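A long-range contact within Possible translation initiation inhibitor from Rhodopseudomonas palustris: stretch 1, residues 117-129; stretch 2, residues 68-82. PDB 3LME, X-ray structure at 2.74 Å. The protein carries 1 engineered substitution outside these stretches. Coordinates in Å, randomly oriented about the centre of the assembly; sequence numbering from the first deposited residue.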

ATOM      1  N   GLY A 117       8.109 -16.308  -7.835  1.00 65.40           N
ATOM      2  CA  GLY A 117       7.075 -17.264  -8.257  1.00 63.50           C
ATOM      3  C   GLY A 117       6.320 -17.811  -7.056  1.00 62.30           C
ATOM      4  O   GLY A 117       5.582 -18.799  -7.170  1.00 61.80           O
ATOM      5  N   ASP A 118       6.518 -17.149  -5.904  1.00 60.91           N
ATOM      6  CA  ASP A 118       5.851 -17.471  -4.641  1.00 59.51           C
ATOM      7  C   ASP A 118       4.326 -17.311  -4.743  1.00 57.80           C
ATOM      8  O   ASP A 118       3.815 -16.674  -5.673  1.00 57.64           O
ATOM      9  CB  ASP A 118       6.413 -16.595  -3.508  1.00 60.08           C
ATOM     10  CG  ASP A 118       6.397 -17.303  -2.134  1.00 63.13           C
ATOM     11  OD1 ASP A 118       5.347 -17.859  -1.716  1.00 64.58           O
ATOM     12  OD2 ASP A 118       7.459 -17.307  -1.465  1.00 67.05           O
ATOM     13  N   ILE A 119       3.610 -17.899  -3.790  1.00 55.59           N
ATOM     14  CA  ILE A 119       2.157 -17.802  -3.751  1.00 53.70           C
ATOM     15  C   ILE A 119       1.582 -16.629  -2.946  1.00 52.34           C
ATOM     16  O   ILE A 119       0.399 -16.362  -3.021  1.00 52.61           O
ATOM     17  CB  ILE A 119       1.523 -19.102  -3.245  1.00 53.65           C
ATOM     18  CG1 ILE A 119       1.717 -19.261  -1.729  1.00 53.79           C
ATOM     19  CG2 ILE A 119       2.065 -20.269  -4.028  1.00 53.87           C
ATOM     20  CD1 ILE A 119       1.045 -20.488  -1.170  1.00 53.88           C
ATOM     21  N   ALA A 120       2.404 -15.931  -2.185  1.00 50.62           N
ATOM     22  CA  ALA A 120       1.910 -14.896  -1.294  1.00 49.76           C
ATOM     23  C   ALA A 120       3.045 -14.008  -0.831  1.00 49.63           C
ATOM     24  O   ALA A 120       4.135 -14.491  -0.517  1.00 49.89           O
ATOM     25  CB  ALA A 120       1.192 -15.499  -0.097  1.00 49.08           C
ATOM     26  N   GLU A 121       2.783 -12.711  -0.792  1.00 49.17           N
ATOM     27  CA  GLU A 121       3.730 -11.763  -0.254  1.00 49.63           C
ATOM     28  C   GLU A 121       2.922 -10.783   0.592  1.00 49.53           C
ATOM     29  O   GLU A 121       1.751 -10.542   0.292  1.00 49.50           O
ATOM     30  CB  GLU A 121       4.428 -11.060  -1.402  1.00 49.53           C
ATOM     31  CG  GLU A 121       5.565 -10.153  -1.003  1.00 51.74           C
ATOM     32  CD  GLU A 121       6.444  -9.801  -2.186  1.00 54.82           C
ATOM     33  OE1 GLU A 121       7.263  -8.873  -2.064  1.00 57.34           O
ATOM     34  OE2 GLU A 121       6.324 -10.458  -3.249  1.00 55.21           O
ATOM     35  N   ILE A 122       3.521 -10.247   1.656  1.00 49.16           N
ATOM     36  CA  ILE A 122       2.763  -9.410   2.581  1.00 49.42           C
ATOM     37  C   ILE A 122       3.485  -8.130   2.914  1.00 48.68           C
ATOM     38  O   ILE A 122       4.685  -8.132   2.993  1.00 48.69           O
ATOM     39  CB  ILE A 122       2.322 -10.184   3.879  1.00 49.88           C
ATOM     40  CG1 ILE A 122       1.417  -9.320   4.771  1.00 49.64           C
ATOM     41  CG2 ILE A 122       3.522 -10.647   4.713  1.00 51.73           C
ATOM     42  CD1 ILE A 122       0.592 -10.106   5.765  1.00 47.50           C
ATOM     43  N   ASP A 123       2.730  -7.047   3.082  1.00 48.87           N
ATOM     44  CA  ASP A 123       3.234  -5.742   3.536  1.00 49.33           C
ATOM     45  C   ASP A 123       2.650  -5.369   4.886  1.00 48.30           C
ATOM     46  O   ASP A 123       1.433  -5.295   5.030  1.00 48.85           O
ATOM     47  CB  ASP A 123       2.827  -4.644   2.576  1.00 50.15           C
ATOM     48  CG  ASP A 123       3.625  -4.658   1.319  1.00 54.45           C
ATOM     49  OD1 ASP A 123       4.584  -5.470   1.243  1.00 57.77           O
ATOM     50  OD2 ASP A 123       3.289  -3.853   0.410  1.00 58.22           O
ATOM     51  N   GLY A 124       3.512  -5.111   5.861  1.00 46.93           N
ATOM     52  CA  GLY A 124       3.066  -4.864   7.208  1.00 45.10           C
ATOM     53  C   GLY A 124       3.554  -3.524   7.641  1.00 44.36           C
ATOM     54  O   GLY A 124       4.696  -3.171   7.361  1.00 44.66           O
ATOM     55  N   THR A 125       2.672  -2.785   8.313  1.00 43.59           N
ATOM     56  CA  THR A 125       2.953  -1.468   8.902  1.00 42.42           C
ATOM     57  C   THR A 125       2.493  -1.471  10.364  1.00 42.08           C
ATOM     58  O   THR A 125       1.382  -1.881  10.671  1.00 40.79           O
ATOM     59  CB  THR A 125       2.233  -0.373   8.110  1.00 42.16           C
ATOM     60  OG1 THR A 125       2.550  -0.544   6.731  1.00 42.56           O
ATOM     61  CG2 THR A 125       2.649   1.020   8.560  1.00 40.69           C
ATOM     62  N   PHE A 126       3.375  -1.051  11.260  1.00 42.64           N
ATOM     63  CA  PHE A 126       3.125  -1.176  12.692  1.00 43.38           C
ATOM     64  C   PHE A 126       3.260   0.181  13.390  1.00 45.06           C
ATOM     65  O   PHE A 126       4.031   1.054  12.955  1.00 44.97           O
ATOM     66  CB  PHE A 126       4.094  -2.174  13.319  1.00 42.60           C
ATOM     67  CG  PHE A 126       3.990  -3.583  12.767  1.00 41.36           C
ATOM     68  CD1 PHE A 126       4.483  -3.902  11.498  1.00 40.82           C
ATOM     69  CD2 PHE A 126       3.459  -4.596  13.533  1.00 38.91           C
ATOM     70  CE1 PHE A 126       4.396  -5.193  11.006  1.00 40.27           C
ATOM     71  CE2 PHE A 126       3.372  -5.890  13.051  1.00 39.69           C
ATOM     72  CZ  PHE A 126       3.833  -6.197  11.787  1.00 40.00           C
ATOM     73  N   TYR A 127       2.501   0.350  14.472  1.00 46.93           N
ATOM     74  CA  TYR A 127       2.574   1.532  15.320  1.00 48.73           C
ATOM     75  C   TYR A 127       3.055   1.058  16.642  1.00 50.53           C
ATOM     76  O   TYR A 127       2.316   0.335  17.314  1.00 51.26           O
ATOM     77  CB  TYR A 127       1.190   2.091  15.538  1.00 48.29           C
ATOM     78  CG  TYR A 127       1.124   3.314  16.410  1.00 48.51           C
ATOM     79  CD1 TYR A 127       1.861   4.459  16.100  1.00 50.00           C
ATOM     80  CD2 TYR A 127       0.273   3.354  17.510  1.00 48.44           C
ATOM     81  CE1 TYR A 127       1.779   5.613  16.883  1.00 50.24           C
ATOM     82  CE2 TYR A 127       0.170   4.488  18.295  1.00 50.04           C
ATOM     83  CZ  TYR A 127       0.934   5.623  17.981  1.00 51.02           C
ATOM     84  OH  TYR A 127       0.843   6.753  18.769  1.00 48.20           O
ATOM     85  N   ALA A 128       4.262   1.467  17.032  1.00 52.29           N
ATOM     86  CA  ALA A 128       4.853   0.990  18.264  1.00 54.40           C
ATOM     87  C   ALA A 128       5.578   2.098  19.024  1.00 56.38           C
ATOM     88  O   ALA A 128       6.812   2.107  19.054  1.00 56.87           O
ATOM     89  CB  ALA A 128       5.809  -0.127  17.942  1.00 54.41           C
ATOM     90  N   PRO A 129       4.833   3.031  19.662  1.00 58.16           N
ATOM     91  CA  PRO A 129       5.468   4.198  20.304  1.00 59.18           C
ATOM     92  C   PRO A 129       6.609   3.807  21.232  1.00 60.89           C
ATOM     93  O   PRO A 129       6.540   2.763  21.870  1.00 61.13           O
ATOM     94  CB  PRO A 129       4.336   4.795  21.131  1.00 58.79           C
ATOM     95  CG  PRO A 129       3.133   4.425  20.435  1.00 58.61           C
ATOM     96  CD  PRO A 129       3.374   3.038  19.869  1.00 57.98           C
TER
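Stretch 2 68-82: ATKADAVRLTVFVTD

Antiparallel strands pack through complementary shape, and a bulge can shift the register without breaking the fit. Stretch 2 runs as a strand from Ala73 to Val80, extended except at Val74, against strand 120-127 of stretch 1, the two N-to-C directions 164° apart and the axes approaching to 4.5 Å. Together the stretches bury 957 Å².

At one end the register is regular. Glu121 pairs with Phe79 through two hydrogen bonds, Glu121 N to Phe79 O at 2.8 Å and Phe79 N to Glu121 O at 2.9 Å; Asp123 and Thr77 repeat the pattern, with Thr77 N to Asp123 O at 2.9 Å. Between them Ile122 faces Val78 in a non-hydrogen-bonded pair, and Ile122 CD1 packs 3.7 Å from Val78 CG2 and 4.2 Å from Leu76 CD2. On the other face of the sheet, the Phe79 ring turns its edge to Asp123, Phe79 CE2 lying 3.6 Å from Asp123 OD2.

On the face of Ile122 and Leu76, Gly124 leaves a hollow. Leu76 CD2 lies 4.0 Å from Gly124 CA, and the ring of Phe126 takes the space a CB would need: its CE1 would be 3.1 Å from an ideal CB on Gly124.

Next the register slips by one residue. Thr125 O accepts from Val74 N at 2.8 Å and, weakly, from Arg75 N at 3.3 Å, so that two successive amides converge on one carbonyl. Beyond this bulge Phe126 pairs with Ala73, and small residues leave room for its ring: Phe126 CE2 lies 3.9 Å from Ala73 CB, while Phe126 CB meets Ala68 CB at 3.7 Å. The ring's edge reaches the turn before the strand, with Phe126 CD2 3.3 Å from Thr69 O. Tyr127 N then donates a hydrogen bond to Asp72 O at 2.8 Å, and Ala128 CB closes the end against Ala68 CB at 3.8 Å.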

ATOM      1  N   ALA A  68       8.246  -3.713  17.517  1.00 50.15           N
ATOM      2  CA  ALA A  68       6.817  -3.839  17.326  1.00 49.97           C
ATOM      3  C   ALA A  68       6.427  -5.270  17.491  1.00 50.51           C
ATOM      4  O   ALA A  68       7.195  -6.170  17.166  1.00 51.11           O
ATOM      5  CB  ALA A  68       6.434  -3.370  15.968  1.00 50.06           C
ATOM      6  N   THR A  69       5.217  -5.483  17.972  1.00 50.83           N
ATOM      7  CA  THR A  69       4.667  -6.826  18.106  1.00 51.27           C
ATOM      8  C   THR A  69       3.497  -6.976  17.132  1.00 51.41           C
ATOM      9  O   THR A  69       3.069  -5.990  16.509  1.00 51.13           O
ATOM     10  CB  THR A  69       4.129  -7.044  19.522  1.00 51.09           C
ATOM     11  OG1 THR A  69       3.182  -6.009  19.826  1.00 52.13           O
ATOM     12  CG2 THR A  69       5.258  -6.986  20.530  1.00 51.29           C
ATOM     13  N   LYS A  70       2.970  -8.199  17.035  1.00 51.05           N
ATOM     14  CA  LYS A  70       1.776  -8.482  16.240  1.00 50.31           C
ATOM     15  C   LYS A  70       0.560  -7.643  16.647  1.00 50.07           C
ATOM     16  O   LYS A  70      -0.374  -7.492  15.873  1.00 50.57           O
ATOM     17  CB  LYS A  70       1.409  -9.958  16.360  1.00 50.30           C
ATOM     18  CG  LYS A  70       0.455 -10.227  17.518  1.00 49.37           C
ATOM     19  CD  LYS A  70       0.381 -11.666  17.897  1.00 47.13           C
ATOM     20  CE  LYS A  70      -0.584 -11.798  19.029  1.00 47.90           C
ATOM     21  NZ  LYS A  70      -0.678 -13.200  19.464  1.00 49.13           N
ATOM     22  N   ALA A  71       0.552  -7.117  17.866  1.00 49.97           N
ATOM     23  CA  ALA A  71      -0.610  -6.345  18.364  1.00 49.76           C
ATOM     24  C   ALA A  71      -0.500  -4.857  17.957  1.00 49.38           C
ATOM     25  O   ALA A  71      -1.415  -4.060  18.175  1.00 49.64           O
ATOM     26  CB  ALA A  71      -0.759  -6.513  19.907  1.00 49.23           C
ATOM     27  N   ASP A  72       0.639  -4.510  17.363  1.00 48.70           N
ATOM     28  CA  ASP A  72       0.915  -3.177  16.860  1.00 47.45           C
ATOM     29  C   ASP A  72       0.623  -3.019  15.375  1.00 46.82           C
ATOM     30  O   ASP A  72       0.956  -1.969  14.829  1.00 47.65           O
ATOM     31  CB  ASP A  72       2.389  -2.810  17.119  1.00 47.25           C
ATOM     32  CG  ASP A  72       2.755  -2.854  18.606  1.00 48.01           C
ATOM     33  OD1 ASP A  72       1.830  -2.739  19.420  1.00 47.38           O
ATOM     34  OD2 ASP A  72       3.950  -3.006  18.968  1.00 48.33           O
ATOM     35  N   ALA A  73       0.034  -4.019  14.705  1.00 45.55           N
ATOM     36  CA  ALA A  73      -0.167  -3.926  13.243  1.00 44.78           C
ATOM     37  C   ALA A  73      -1.276  -2.952  12.884  1.00 44.55           C
ATOM     38  O   ALA A  73      -2.381  -3.112  13.346  1.00 45.31           O
ATOM     39  CB  ALA A  73      -0.466  -5.254  12.655  1.00 44.35           C
ATOM     40  N   VAL A  74      -0.993  -1.925  12.088  1.00 44.59           N
ATOM     41  CA  VAL A  74      -2.065  -1.023  11.630  1.00 44.41           C
ATOM     42  C   VAL A  74      -2.507  -1.308  10.210  1.00 44.50           C
ATOM     43  O   VAL A  74      -3.585  -0.885   9.831  1.00 44.76           O
ATOM     44  CB  VAL A  74      -1.747   0.469  11.775  1.00 44.00           C
ATOM     45  CG1 VAL A  74      -1.515   0.825  13.239  1.00 45.40           C
ATOM     46  CG2 VAL A  74      -0.545   0.833  10.970  1.00 43.64           C
ATOM     47  N   ARG A  75      -1.699  -2.013   9.421  1.00 44.22           N
ATOM     48  CA  ARG A  75      -2.169  -2.441   8.103  1.00 44.92           C
ATOM     49  C   ARG A  75      -1.417  -3.631   7.571  1.00 44.99           C
ATOM     50  O   ARG A  75      -0.188  -3.662   7.627  1.00 45.22           O
ATOM     51  CB  ARG A  75      -2.087  -1.313   7.058  1.00 44.91           C
ATOM     52  CG  ARG A  75      -2.743  -1.673   5.734  1.00 44.68           C
ATOM     53  CD  ARG A  75      -2.339  -0.695   4.612  1.00 47.30           C
ATOM     54  NE  ARG A  75      -2.889   0.635   4.842  1.00 45.99           N
ATOM     55  CZ  ARG A  75      -4.186   0.925   4.805  1.00 45.62           C
ATOM     56  NH1 ARG A  75      -4.599   2.163   5.060  1.00 46.03           N
ATOM     57  NH2 ARG A  75      -5.068  -0.021   4.530  1.00 44.71           N
ATOM     58  N   LEU A  76      -2.162  -4.582   7.017  1.00 44.70           N
ATOM     59  CA  LEU A  76      -1.580  -5.721   6.345  1.00 44.74           C
ATOM     60  C   LEU A  76      -2.098  -5.752   4.919  1.00 45.09           C
ATOM     61  O   LEU A  76      -3.309  -5.739   4.707  1.00 45.99           O
ATOM     62  CB  LEU A  76      -1.970  -7.006   7.070  1.00 44.72           C
ATOM     63  CG  LEU A  76      -1.506  -7.183   8.523  1.00 43.99           C
ATOM     64  CD1 LEU A  76      -1.956  -8.518   9.034  1.00 42.11           C
ATOM     65  CD2 LEU A  76      -0.002  -7.095   8.610  1.00 42.77           C
ATOM     66  N   THR A  77      -1.204  -5.767   3.931  1.00 44.87           N
ATOM     67  CA  THR A  77      -1.647  -5.936   2.550  1.00 44.45           C
ATOM     68  C   THR A  77      -1.111  -7.269   2.046  1.00 44.30           C
ATOM     69  O   THR A  77       0.079  -7.435   1.828  1.00 43.73           O
ATOM     70  CB  THR A  77      -1.239  -4.729   1.646  1.00 44.84           C
ATOM     71  OG1 THR A  77      -1.442  -3.494   2.362  1.00 45.43           O
ATOM     72  CG2 THR A  77      -2.071  -4.700   0.357  1.00 43.50           C
ATOM     73  N   VAL A  78      -1.993  -8.247   1.930  1.00 44.46           N
ATOM     74  CA  VAL A  78      -1.585  -9.555   1.454  1.00 44.60           C
ATOM     75  C   VAL A  78      -1.866  -9.663  -0.036  1.00 45.45           C
ATOM     76  O   VAL A  78      -3.012  -9.504  -0.485  1.00 45.72           O
ATOM     77  CB  VAL A  78      -2.297 -10.681   2.201  1.00 44.43           C
ATOM     78  CG1 VAL A  78      -1.538 -12.000   2.044  1.00 43.72           C
ATOM     79  CG2 VAL A  78      -2.405 -10.339   3.649  1.00 43.51           C
ATOM     80  N   PHE A  79      -0.805  -9.887  -0.804  1.00 46.13           N
ATOM     81  CA  PHE A  79      -0.927 -10.217  -2.219  1.00 46.64           C
ATOM     82  C   PHE A  79      -0.725 -11.719  -2.388  1.00 46.94           C
ATOM     83  O   PHE A  79       0.272 -12.290  -1.947  1.00 47.27           O
ATOM     84  CB  PHE A  79       0.107  -9.454  -3.038  1.00 46.64           C
ATOM     85  CG  PHE A  79       0.197  -7.998  -2.696  1.00 47.45           C
ATOM     86  CD1 PHE A  79      -0.563  -7.065  -3.385  1.00 46.29           C
ATOM     87  CD2 PHE A  79       1.045  -7.558  -1.687  1.00 48.86           C
ATOM     88  CE1 PHE A  79      -0.492  -5.713  -3.076  1.00 47.07           C
ATOM     89  CE2 PHE A  79       1.137  -6.183  -1.371  1.00 49.58           C
ATOM     90  CZ  PHE A  79       0.358  -5.269  -2.074  1.00 49.66           C
ATOM     91  N   VAL A  80      -1.695 -12.362  -3.007  1.00 47.17           N
ATOM     92  CA  VAL A  80      -1.613 -13.769  -3.276  1.00 47.19           C
ATOM     93  C   VAL A  80      -1.891 -14.046  -4.759  1.00 48.05           C
ATOM     94  O   VAL A  80      -2.249 -13.164  -5.545  1.00 47.73           O
ATOM     95  CB  VAL A  80      -2.597 -14.590  -2.392  1.00 47.20           C
ATOM     96  CG1 VAL A  80      -2.508 -14.162  -0.953  1.00 45.99           C
ATOM     97  CG2 VAL A  80      -4.023 -14.455  -2.904  1.00 46.63           C
ATOM     98  N   THR A  81      -1.751 -15.313  -5.104  1.00 48.76           N
ATOM     99  CA  THR A  81      -1.674 -15.760  -6.459  1.00 49.12           C
ATOM    100  C   THR A  81      -2.996 -16.361  -6.918  1.00 49.94           C
ATOM    101  O   THR A  81      -3.265 -16.438  -8.137  1.00 49.87           O
ATOM    102  CB  THR A  81      -0.469 -16.706  -6.570  1.00 48.99           C
ATOM    103  OG1 THR A  81       0.520 -16.032  -7.340  1.00 48.37           O
ATOM    104  CG2 THR A  81      -0.807 -18.095  -7.186  1.00 48.72           C
ATOM    105  N   ASP A  82      -3.814 -16.755  -5.931  1.00 50.30           N
ATOM    106  CA  ASP A  82      -5.134 -17.333  -6.142  1.00 50.63           C
ATOM    107  C   ASP A  82      -5.951 -17.013  -4.892  1.00 50.53           C
ATOM    108  O   ASP A  82      -5.957 -17.751  -3.929  1.00 51.13           O
ATOM    109  CB  ASP A  82      -5.009 -18.847  -6.396  1.00 50.90           C
ATOM    110  CG  ASP A  82      -6.356 -19.543  -6.706  1.00 53.03           C
ATOM    111  OD1 ASP A  82      -7.453 -18.927  -6.616  1.00 54.96           O
ATOM    112  OD2 ASP A  82      -6.304 -20.747  -7.037  1.00 53.75           O
TER